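Local coordinates for cell wall surface anchor family protein (Streptococcus agalactiae serogroup V, PDB 3PF2) that forms the shaft of a group B streptococcal pilus as its major, calcium-binding backbone subunit, here represented by a C-terminal fragment with two Ig-like domains, at residues 9-14 with 31-36; 41-46 with 99-104; 224-229 with 241-246. All coordinates share one frame; numbering follows the deposited sequence.

Contact 1 of 3, residues 9-14 with 31-36; sequences TDKDVK and WFLKST. With CA (calcium ion), chain B.
K34 extends to CD and bends at chi3 (66°), placing CE beside the carboxylates of D10 and D12 with NZ beyond it, while D10 holds CG anti to its backbone N (chi1 176°) and D12 holds CG anti to its carbonyl carbon. The ammonium group is shared between the two acids. NZ lies 2.8 Å from D10 OD2, on the anti lone pair, and 2.7 Å from D12 OD2, met on the syn side but 34° out of the carboxylate plane; L119 O is a further acceptor for NZ. The same acids hold calcium: D10 chelates it through both oxygens, D12 through OD1 at 2.2 Å and K11 through its backbone O, with two waters and D19 completing the shell. The lysine probably offsets charge that the metal alone does not balance.

The face of the sheet that carries K11, V13, W31 and L33 is largely hydrophobic and holds a covalent cross-link. The extended chain of K11 packs CE 3.6 Å from L33 CD1 and carries NZ over the W31 indole, 4.4 Å from the five-membered-ring centroid; V13 CG2 covers the opposite face, 3.9 Å from the six-membered-ring centroid. K11 NZ is linked covalently to N152 CG and hydrogen-bonded to D51. Four backbone bonds join D10 with K34 and D12 with F32. The whole is an antiparallel strand pair carrying the Lys-Asn isopeptide bond characteristic of Ig-like Gram-positive pilin domains.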
loop_
_atom_site.group_PDB
_atom_site.type_symbol
_atom_site.label_atom_id
_atom_site.label_comp_id
_atom_site.label_asym_id
_atom_site.label_seq_id
_atom_site.Cartn_x
_atom_site.Cartn_y
_atom_site.Cartn_z
ATOM N N THR A 9 -20.131 -6.870 -2.288
ATOM C CA THR A 9 -18.750 -6.805 -1.812
ATOM C C THR A 9 -18.123 -5.453 -2.111
ATOM O O THR A 9 -18.532 -4.759 -3.025
ATOM C CB THR A 9 -17.879 -7.930 -2.426
ATOM O OG1 THR A 9 -18.112 -8.010 -3.843
ATOM C CG2 THR A 9 -18.233 -9.273 -1.780
ATOM N N ASP A 10 -17.134 -5.080 -1.305
ATOM C CA ASP A 10 -16.365 -3.858 -1.535
ATOM C C ASP A 10 -15.005 -4.058 -0.900
ATOM O O ASP A 10 -14.838 -4.923 -0.038
ATOM C CB ASP A 10 -17.058 -2.653 -0.886
ATOM C CG ASP A 10 -16.252 -1.364 -1.015
ATOM O OD1 ASP A 10 -15.668 -1.126 -2.074
ATOM O OD2 ASP A 10 -16.216 -0.572 -0.065
ATOM N N LYS A 11 -14.034 -3.239 -1.296
ATOM C CA LYS A 11 -12.727 -3.264 -0.643
ATOM C C LYS A 11 -12.339 -1.817 -0.327
ATOM O O LYS A 11 -12.608 -0.913 -1.115
ATOM C CB LYS A 11 -11.686 -3.927 -1.559
ATOM C CG LYS A 11 -10.343 -4.288 -0.891
ATOM C CD LYS A 11 -9.376 -4.906 -1.905
ATOM C CE LYS A 11 -8.034 -5.281 -1.256
ATOM N NZ LYS A 11 -7.171 -6.091 -2.171
ATOM N N ASP A 12 -11.737 -1.615 0.841
ATOM C CA ASP A 12 -11.202 -0.316 1.259
ATOM C C ASP A 12 -9.718 -0.472 1.584
ATOM O O ASP A 12 -9.176 -1.574 1.593
ATOM C CB ASP A 12 -11.901 0.172 2.534
ATOM C CG ASP A 12 -13.373 0.503 2.325
ATOM O OD1 ASP A 12 -13.830 0.582 1.149
ATOM O OD2 ASP A 12 -14.072 0.666 3.344
ATOM N N VAL A 13 -9.060 0.659 1.828
ATOM C CA VAL A 13 -7.685 0.671 2.285
ATOM C C VAL A 13 -7.535 1.686 3.401
ATOM O O VAL A 13 -8.252 2.700 3.432
ATOM C CB VAL A 13 -6.701 0.987 1.140
ATOM C CG1 VAL A 13 -6.837 2.454 0.670
ATOM C CG2 VAL A 13 -5.266 0.625 1.527
ATOM N N LYS A 14 -6.591 1.387 4.300
ATOM C CA LYS A 14 -6.180 2.244 5.436
ATOM C C LYS A 14 -7.148 2.162 6.607
ATOM O O LYS A 14 -6.737 1.855 7.734
ATOM C CB LYS A 14 -5.874 3.707 5.011
ATOM C CG LYS A 14 -5.196 4.586 6.106
ATOM C CD LYS A 14 -4.612 5.865 5.483
ATOM C CE LYS A 14 -3.905 6.701 6.520
ATOM N NZ LYS A 14 -3.262 7.909 5.881
ATOM N N TRP A 31 -5.599 -3.483 4.053
ATOM C CA TRP A 31 -6.743 -3.474 3.138
ATOM C C TRP A 31 -7.918 -4.028 3.940
ATOM O O TRP A 31 -7.712 -4.762 4.919
ATOM C CB TRP A 31 -6.488 -4.386 1.946
ATOM C CG TRP A 31 -5.316 -4.036 1.082
ATOM C CD1 TRP A 31 -4.078 -4.608 1.128
ATOM C CD2 TRP A 31 -5.277 -3.075 0.016
ATOM N NE1 TRP A 31 -3.263 -4.057 0.173
ATOM C CE2 TRP A 31 -3.975 -3.114 -0.528
ATOM C CE3 TRP A 31 -6.224 -2.184 -0.538
ATOM C CZ2 TRP A 31 -3.577 -2.304 -1.599
ATOM C CZ3 TRP A 31 -5.820 -1.360 -1.606
ATOM C CH2 TRP A 31 -4.512 -1.441 -2.127
ATOM N N PHE A 32 -9.143 -3.690 3.541
ATOM C CA PHE A 32 -10.336 -4.257 4.197
ATOM C C PHE A 32 -11.233 -4.913 3.157
ATOM O O PHE A 32 -11.770 -4.223 2.292
ATOM C CB PHE A 32 -11.109 -3.180 4.958
ATOM C CG PHE A 32 -10.325 -2.585 6.092
ATOM C CD1 PHE A 32 -10.482 -3.052 7.384
ATOM C CD2 PHE A 32 -9.398 -1.576 5.845
ATOM C CE1 PHE A 32 -9.712 -2.501 8.447
ATOM C CE2 PHE A 32 -8.624 -1.031 6.877
ATOM C CZ PHE A 32 -8.794 -1.485 8.185
ATOM N N LEU A 33 -11.345 -6.241 3.220
ATOM C CA LEU A 33 -12.249 -6.969 2.329
ATOM C C LEU A 33 -13.598 -6.996 3.014
ATOM O O LEU A 33 -13.705 -7.407 4.179
ATOM C CB LEU A 33 -11.751 -8.398 2.104
ATOM C CG LEU A 33 -10.547 -8.715 1.193
ATOM C CD1 LEU A 33 -9.484 -7.626 1.127
ATOM C CD2 LEU A 33 -9.935 -10.102 1.452
ATOM N N LYS A 34 -14.635 -6.562 2.312
ATOM C CA LYS A 34 -15.917 -6.327 2.951
ATOM C C LYS A 34 -17.011 -7.051 2.199
ATOM O O LYS A 34 -17.045 -6.992 0.988
ATOM C CB LYS A 34 -16.251 -4.829 2.967
ATOM C CG LYS A 34 -15.165 -3.951 3.612
ATOM C CD LYS A 34 -15.168 -2.527 3.004
ATOM C CE LYS A 34 -16.465 -1.746 3.326
ATOM N NZ LYS A 34 -16.464 -0.378 2.719
ATOM N N SER A 35 -17.923 -7.697 2.923
ATOM C CA SER A 35 -19.088 -8.318 2.287
ATOM C C SER A 35 -20.306 -8.124 3.148
ATOM O O SER A 35 -20.227 -8.218 4.364
ATOM C CB SER A 35 -18.877 -9.826 2.130
ATOM O OG SER A 35 -19.987 -10.411 1.458
ATOM N N THR A 36 -21.446 -7.884 2.522
ATOM C CA THR A 36 -22.702 -8.023 3.247
ATOM C C THR A 36 -22.949 -9.507 3.558
ATOM O O THR A 36 -22.436 -10.395 2.876
ATOM C CB THR A 36 -23.908 -7.420 2.485
ATOM O OG1 THR A 36 -24.101 -8.127 1.254
ATOM C CG2 THR A 36 -23.675 -5.957 2.177
HETATM CA CA CA B . -14.312 0.733 -1.039
HETATM O O HOH W 1 -13.960 1.046 -3.357
HETATM O O HOH W 2 -15.853 2.553 -0.914
#

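Contact 2 of 3, residues 41-46 with 99-104; sequences LGDYEK and KFKEIA. With CA (calcium ion), chain C.
L41 on I103 and Y44 on F100 make the apolar part of this contact, in the Cna-B-like domain, where the 3-10 segment ending at D43 and the chain leading into strand 46-52 pack on helix 100-106. L41 has its CG anti to the backbone N (chi1 -176°), and from it CD2 touches I103 CG2 at 3.6 Å, the two side chains crossing at a slant. The other branch, CD1, rests over the rim of one face of the Y44 ring. Y44 CB in turn lies 3.7 Å from F100 CD2. F47 of strand 46-52 touches both L41 and F100.

Backbone approaches form the second group. F100 CB lies 3.6 Å from L41 O. The F100 ring presents its edge to the chain beyond, with E45 C and K46 N in the ring plane and K46 N 3.5 Å from F100 CE2. G42 comes so near helix 100-106 that A104 CB lies 3.5 Å from G42 N, and G42 CA makes a CH...O contact with F100 O at 3.5 Å. K101, bent at chi2 (-74°), lays its methylene chain beside G42 O.

Electrostatic terms are marginal across the interface. K101 NZ and D43 OD1 stand 4.3 Å apart, too far for a salt bridge. E45 faces elsewhere: OE1 binds calcium at 2.4 Å together with D159, T161, D163, A165 and N167, and OE2 accepts a hydrogen bond from K164 N. With no hydrogen bond between the two segments, the chemistry implies that helix 100-106 is held here by apolar and van der Waals contact, whereas metal coordination fastens the same loop to the end of strand 155-159 and the loop after it.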
loop_
_atom_site.group_PDB
_atom_site.type_symbol
_atom_site.label_atom_id
_atom_site.label_comp_id
_atom_site.label_asym_id
_atom_site.label_seq_id
_atom_site.Cartn_x
_atom_site.Cartn_y
_atom_site.Cartn_z
ATOM N N LEU A 41 -27.515 -16.976 5.901
ATOM C CA LEU A 41 -26.167 -17.490 5.737
ATOM C C LEU A 41 -26.057 -18.978 6.130
ATOM O O LEU A 41 -25.248 -19.704 5.571
ATOM C CB LEU A 41 -25.156 -16.648 6.541
ATOM C CG LEU A 41 -23.691 -17.041 6.353
ATOM C CD1 LEU A 41 -23.200 -16.820 4.907
ATOM C CD2 LEU A 41 -22.804 -16.314 7.345
ATOM N N GLY A 42 -26.882 -19.417 7.085
ATOM C CA GLY A 42 -26.858 -20.808 7.549
ATOM C C GLY A 42 -27.081 -21.837 6.457
ATOM O O GLY A 42 -26.621 -22.978 6.573
ATOM N N ASP A 43 -27.770 -21.420 5.394
ATOM C CA ASP A 43 -28.053 -22.269 4.229
ATOM C C ASP A 43 -26.874 -22.433 3.273
ATOM O O ASP A 43 -26.866 -23.343 2.441
ATOM C CB ASP A 43 -29.206 -21.681 3.418
ATOM C CG ASP A 43 -30.545 -21.768 4.120
ATOM O OD1 ASP A 43 -30.692 -22.540 5.094
ATOM O OD2 ASP A 43 -31.462 -21.047 3.667
ATOM N N TYR A 44 -25.874 -21.556 3.373
ATOM C CA TYR A 44 -24.849 -21.471 2.336
ATOM C C TYR A 44 -23.949 -22.707 2.301
ATOM O O TYR A 44 -23.599 -23.253 3.355
ATOM C CB TYR A 44 -24.025 -20.175 2.496
ATOM C CG TYR A 44 -24.686 -18.936 1.893
ATOM C CD1 TYR A 44 -26.011 -18.594 2.197
ATOM C CD2 TYR A 44 -23.967 -18.089 1.038
ATOM C CE1 TYR A 44 -26.611 -17.449 1.651
ATOM C CE2 TYR A 44 -24.552 -16.948 0.483
ATOM C CZ TYR A 44 -25.859 -16.634 0.787
ATOM O OH TYR A 44 -26.436 -15.525 0.234
ATOM N N GLU A 45 -23.589 -23.137 1.091
ATOM C CA GLU A 45 -22.738 -24.306 0.868
ATOM C C GLU A 45 -21.303 -23.951 0.459
ATOM O O GLU A 45 -20.442 -24.838 0.364
ATOM C CB GLU A 45 -23.390 -25.236 -0.175
ATOM C CG GLU A 45 -24.848 -25.581 0.148
ATOM C CD GLU A 45 -25.469 -26.543 -0.854
ATOM O OE1 GLU A 45 -25.105 -26.481 -2.046
ATOM O OE2 GLU A 45 -26.336 -27.362 -0.448
ATOM N N LYS A 46 -21.057 -22.656 0.220
ATOM C CA LYS A 46 -19.730 -22.146 -0.103
ATOM C C LYS A 46 -19.680 -20.653 0.210
ATOM O O LYS A 46 -20.654 -19.931 -0.001
ATOM C CB LYS A 46 -19.402 -22.352 -1.585
ATOM C CG LYS A 46 -17.924 -22.150 -1.930
ATOM C CD LYS A 46 -17.665 -22.074 -3.430
ATOM C CE LYS A 46 -17.948 -23.390 -4.140
ATOM N NZ LYS A 46 -17.224 -24.564 -3.560
ATOM N N LYS A 99 -19.710 -24.844 9.287
ATOM C CA LYS A 99 -19.871 -23.828 10.325
ATOM C C LYS A 99 -20.874 -22.732 9.978
ATOM O O LYS A 99 -21.084 -21.809 10.769
ATOM C CB LYS A 99 -18.513 -23.207 10.694
ATOM C CG LYS A 99 -17.524 -24.193 11.304
ATOM C CD LYS A 99 -17.963 -24.642 12.693
ATOM C CE LYS A 99 -17.012 -25.687 13.264
ATOM N NZ LYS A 99 -17.289 -25.930 14.710
ATOM N N PHE A 100 -21.521 -22.843 8.820
ATOM C CA PHE A 100 -22.400 -21.772 8.356
ATOM C C PHE A 100 -23.579 -21.494 9.285
ATOM O O PHE A 100 -23.985 -20.342 9.441
ATOM C CB PHE A 100 -22.831 -21.999 6.898
ATOM C CG PHE A 100 -21.701 -21.819 5.900
ATOM C CD1 PHE A 100 -20.503 -21.181 6.267
ATOM C CD2 PHE A 100 -21.837 -22.257 4.589
ATOM C CE1 PHE A 100 -19.460 -21.012 5.346
ATOM C CE2 PHE A 100 -20.795 -22.082 3.637
ATOM C CZ PHE A 100 -19.609 -21.465 4.017
ATOM N N LYS A 101 -24.102 -22.546 9.919
ATOM C CA LYS A 101 -25.178 -22.405 10.900
ATOM C C LYS A 101 -24.725 -21.661 12.157
ATOM O O LYS A 101 -25.449 -20.813 12.683
ATOM C CB LYS A 101 -25.745 -23.780 11.278
ATOM C CG LYS A 101 -26.680 -24.370 10.227
ATOM C CD LYS A 101 -28.032 -23.663 10.233
ATOM C CE LYS A 101 -28.991 -24.302 9.237
ATOM N NZ LYS A 101 -30.304 -23.590 9.219
ATOM N N GLU A 102 -23.525 -21.986 12.622
ATOM C CA GLU A 102 -22.971 -21.364 13.822
ATOM C C GLU A 102 -22.653 -19.891 13.608
ATOM O O GLU A 102 -22.872 -19.073 14.505
ATOM C CB GLU A 102 -21.738 -22.119 14.300
ATOM C CG GLU A 102 -22.085 -23.429 14.997
ATOM C CD GLU A 102 -20.949 -24.427 14.985
ATOM O OE1 GLU A 102 -19.873 -24.122 15.551
ATOM O OE2 GLU A 102 -21.142 -25.523 14.412
ATOM N N ILE A 103 -22.154 -19.566 12.411
ATOM C CA ILE A 103 -21.878 -18.173 12.026
ATOM C C ILE A 103 -23.193 -17.405 11.908
ATOM O O ILE A 103 -23.301 -16.267 12.376
ATOM C CB ILE A 103 -21.021 -18.074 10.727
ATOM C CG1 ILE A 103 -19.660 -18.758 10.927
ATOM C CG2 ILE A 103 -20.822 -16.605 10.325
ATOM C CD1 ILE A 103 -18.923 -19.143 9.642
ATOM N N ALA A 104 -24.200 -18.044 11.311
ATOM C CA ALA A 104 -25.543 -17.470 11.210
ATOM C C ALA A 104 -26.147 -17.126 12.576
ATOM O O ALA A 104 -26.842 -16.111 12.714
ATOM C CB ALA A 104 -26.472 -18.407 10.438
HETATM CA CA CA C . -25.951 -25.106 -3.840
#

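Contact 3 of 3, residues 224-229 with 241-246; sequences NKNYIA and KSHTDG
N226 stacks on H243 where an Asx turn, opening a short 3-10 segment, meets a type I beta turn in the C-terminal prealbumin-like domain. The Asx turn uses N224 OD1, which accepts from N226 N at 2.9 Å, the donor lying above the carbonyl plane. N224 O takes up Y227 N, and the H243-G246 turn is closed by G246 N to H243 O.

Between the segments the firm bond is K241 N to Y227 O, 2.9 Å with 151° at the hydrogen, although the donor sits well above the carbonyl plane. K241 extends as far as CD and bends at chi3 (93°), folding CE to within 3.1 Å of N226 O; NZ then makes a weak hydrogen bond to I228 O at 3.4 Å. Y227 OH has two polar partners, T247 OG1 and a water, and that water donates to D245 OD2, bridging the segments. D245 OD1 is hydrogen-bonded to T247 OG1, while S242 OG is hydrogen-bonded to L197 O and to A200 N.

Side-chain packing completes the join. Y227 turns the edge of its ring to H243, Y227 CE1 being 3.9 Å from H243 CB. The N226 amide lies over one imidazole face, the planes 7° apart, and T244 OG1 lies over the opposite face. On the amide side, N226 CB is 3.8 Å from the imidazole centroid and N226 ND2 is 3.5 Å from H243 CE1.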
loop_
_atom_site.group_PDB
_atom_site.type_symbol
_atom_site.label_atom_id
_atom_site.label_comp_id
_atom_site.label_asym_id
_atom_site.label_seq_id
_atom_site.Cartn_x
_atom_site.Cartn_y
_atom_site.Cartn_z
ATOM N N ASN A 224 20.815 0.689 -5.959
ATOM C CA ASN A 224 21.994 1.319 -6.527
ATOM C C ASN A 224 22.883 1.877 -5.423
ATOM O O ASN A 224 22.627 2.966 -4.890
ATOM C CB ASN A 224 21.636 2.388 -7.569
ATOM C CG ASN A 224 22.861 2.929 -8.296
ATOM O OD1 ASN A 224 24.002 2.704 -7.878
ATOM N ND2 ASN A 224 22.635 3.641 -9.387
ATOM N N LYS A 225 23.933 1.128 -5.086
ATOM C CA LYS A 225 24.812 1.526 -3.980
ATOM C C LYS A 225 25.590 2.817 -4.242
ATOM O O LYS A 225 26.121 3.411 -3.307
ATOM C CB LYS A 225 25.769 0.392 -3.573
ATOM C CG LYS A 225 25.182 -0.624 -2.621
ATOM C CD LYS A 225 26.256 -1.667 -2.265
ATOM C CE LYS A 225 25.965 -2.387 -0.957
ATOM N NZ LYS A 225 24.822 -3.341 -1.062
ATOM N N ASN A 226 25.652 3.256 -5.501
ATOM C CA ASN A 226 26.297 4.525 -5.825
ATOM C C ASN A 226 25.573 5.708 -5.208
ATOM O O ASN A 226 26.164 6.770 -5.010
ATOM C CB ASN A 226 26.389 4.747 -7.334
ATOM C CG ASN A 226 27.220 3.694 -8.027
ATOM O OD1 ASN A 226 28.206 3.203 -7.475
ATOM N ND2 ASN A 226 26.825 3.341 -9.248
ATOM N N TYR A 227 24.292 5.520 -4.910
ATOM C CA TYR A 227 23.473 6.598 -4.379
ATOM C C TYR A 227 23.358 6.593 -2.865
ATOM O O TYR A 227 22.662 7.440 -2.306
ATOM C CB TYR A 227 22.059 6.542 -4.977
ATOM C CG TYR A 227 21.983 6.677 -6.476
ATOM C CD1 TYR A 227 23.031 7.246 -7.221
ATOM C CD2 TYR A 227 20.838 6.271 -7.157
ATOM C CE1 TYR A 227 22.934 7.388 -8.600
ATOM C CE2 TYR A 227 20.739 6.394 -8.535
ATOM C CZ TYR A 227 21.790 6.948 -9.247
ATOM O OH TYR A 227 21.674 7.084 -10.604
ATOM N N ILE A 228 24.023 5.647 -2.206
ATOM C CA ILE A 228 23.858 5.457 -0.765
ATOM C C ILE A 228 25.166 5.773 -0.046
ATOM O O ILE A 228 26.214 5.215 -0.386
ATOM C CB ILE A 228 23.393 4.007 -0.440
ATOM C CG1 ILE A 228 22.076 3.690 -1.166
ATOM C CG2 ILE A 228 23.238 3.809 1.070
ATOM C CD1 ILE A 228 21.655 2.244 -1.099
ATOM N N ALA A 229 25.102 6.681 0.924
ATOM C CA ALA A 229 26.253 7.011 1.760
ATOM C C ALA A 229 26.458 5.916 2.802
ATOM O O ALA A 229 25.611 5.703 3.678
ATOM C CB ALA A 229 26.061 8.370 2.429
ATOM N N LYS A 241 24.058 9.747 -1.303
ATOM C CA LYS A 241 25.343 10.224 -1.810
ATOM C C LYS A 241 25.217 10.535 -3.300
ATOM O O LYS A 241 24.548 9.811 -4.031
ATOM C CB LYS A 241 26.384 9.119 -1.558
ATOM C CG LYS A 241 27.750 9.244 -2.176
ATOM C CD LYS A 241 28.595 7.995 -1.850
ATOM C CE LYS A 241 28.493 6.920 -2.942
ATOM N NZ LYS A 241 28.876 5.550 -2.464
ATOM N N SER A 242 25.850 11.609 -3.764
ATOM C CA SER A 242 25.896 11.828 -5.203
ATOM C C SER A 242 26.966 10.939 -5.842
ATOM O O SER A 242 28.087 10.807 -5.314
ATOM C CB SER A 242 26.095 13.309 -5.566
ATOM O OG SER A 242 27.312 13.818 -5.058
ATOM N N HIS A 243 26.592 10.323 -6.960
ATOM C CA HIS A 243 27.483 9.473 -7.752
ATOM C C HIS A 243 28.448 10.366 -8.550
ATOM O O HIS A 243 28.316 11.596 -8.567
ATOM C CB HIS A 243 26.639 8.553 -8.651
ATOM C CG HIS A 243 27.430 7.562 -9.459
ATOM N ND1 HIS A 243 28.477 6.832 -8.935
ATOM C CD2 HIS A 243 27.301 7.160 -10.746
ATOM C CE1 HIS A 243 28.971 6.037 -9.868
ATOM N NE2 HIS A 243 28.276 6.217 -10.977
ATOM N N THR A 244 29.424 9.751 -9.204
ATOM C CA THR A 244 30.455 10.499 -9.926
ATOM C C THR A 244 29.924 11.303 -11.119
ATOM O O THR A 244 30.660 12.106 -11.690
ATOM C CB THR A 244 31.577 9.557 -10.390
ATOM O OG1 THR A 244 31.008 8.489 -11.154
ATOM C CG2 THR A 244 32.301 8.975 -9.192
ATOM N N ASP A 245 28.664 11.067 -11.500
ATOM C CA ASP A 245 27.972 11.862 -12.529
ATOM C C ASP A 245 27.027 12.893 -11.900
ATOM O O ASP A 245 26.196 13.497 -12.586
ATOM C CB ASP A 245 27.205 10.953 -13.518
ATOM C CG ASP A 245 26.156 10.077 -12.838
ATOM O OD1 ASP A 245 25.902 10.251 -11.627
ATOM O OD2 ASP A 245 25.582 9.197 -13.518
ATOM N N GLY A 246 27.167 13.092 -10.592
ATOM C CA GLY A 246 26.353 14.054 -9.854
ATOM C C GLY A 246 24.992 13.521 -9.426
ATOM O O GLY A 246 24.343 14.120 -8.576
HETATM O O HOH W 3 23.953 7.123 -12.293
#

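Followed from the N terminus, the chain illustrates how successive closures along the chain tie parts of an elongated pilin together. Contact 1 comes first, pairing edge strand 9-13 with strand 29-35 after only 16 intervening residues. Contact 2 opens beyond it and spans 52 residues, bringing the loop ahead of strand 46-52 against helix 100-106. Contact 3, closing an 11-residue excursion through strand 239-241, belongs to the following domain. The three run in series, with none enclosing or crossing another. Contacts 1 and 2 have centres about 21 Å apart on one side of the chain's centre, each beside its own calcium; contact 3 lies on the opposite side, its centre about 59 Å from that of contact 2.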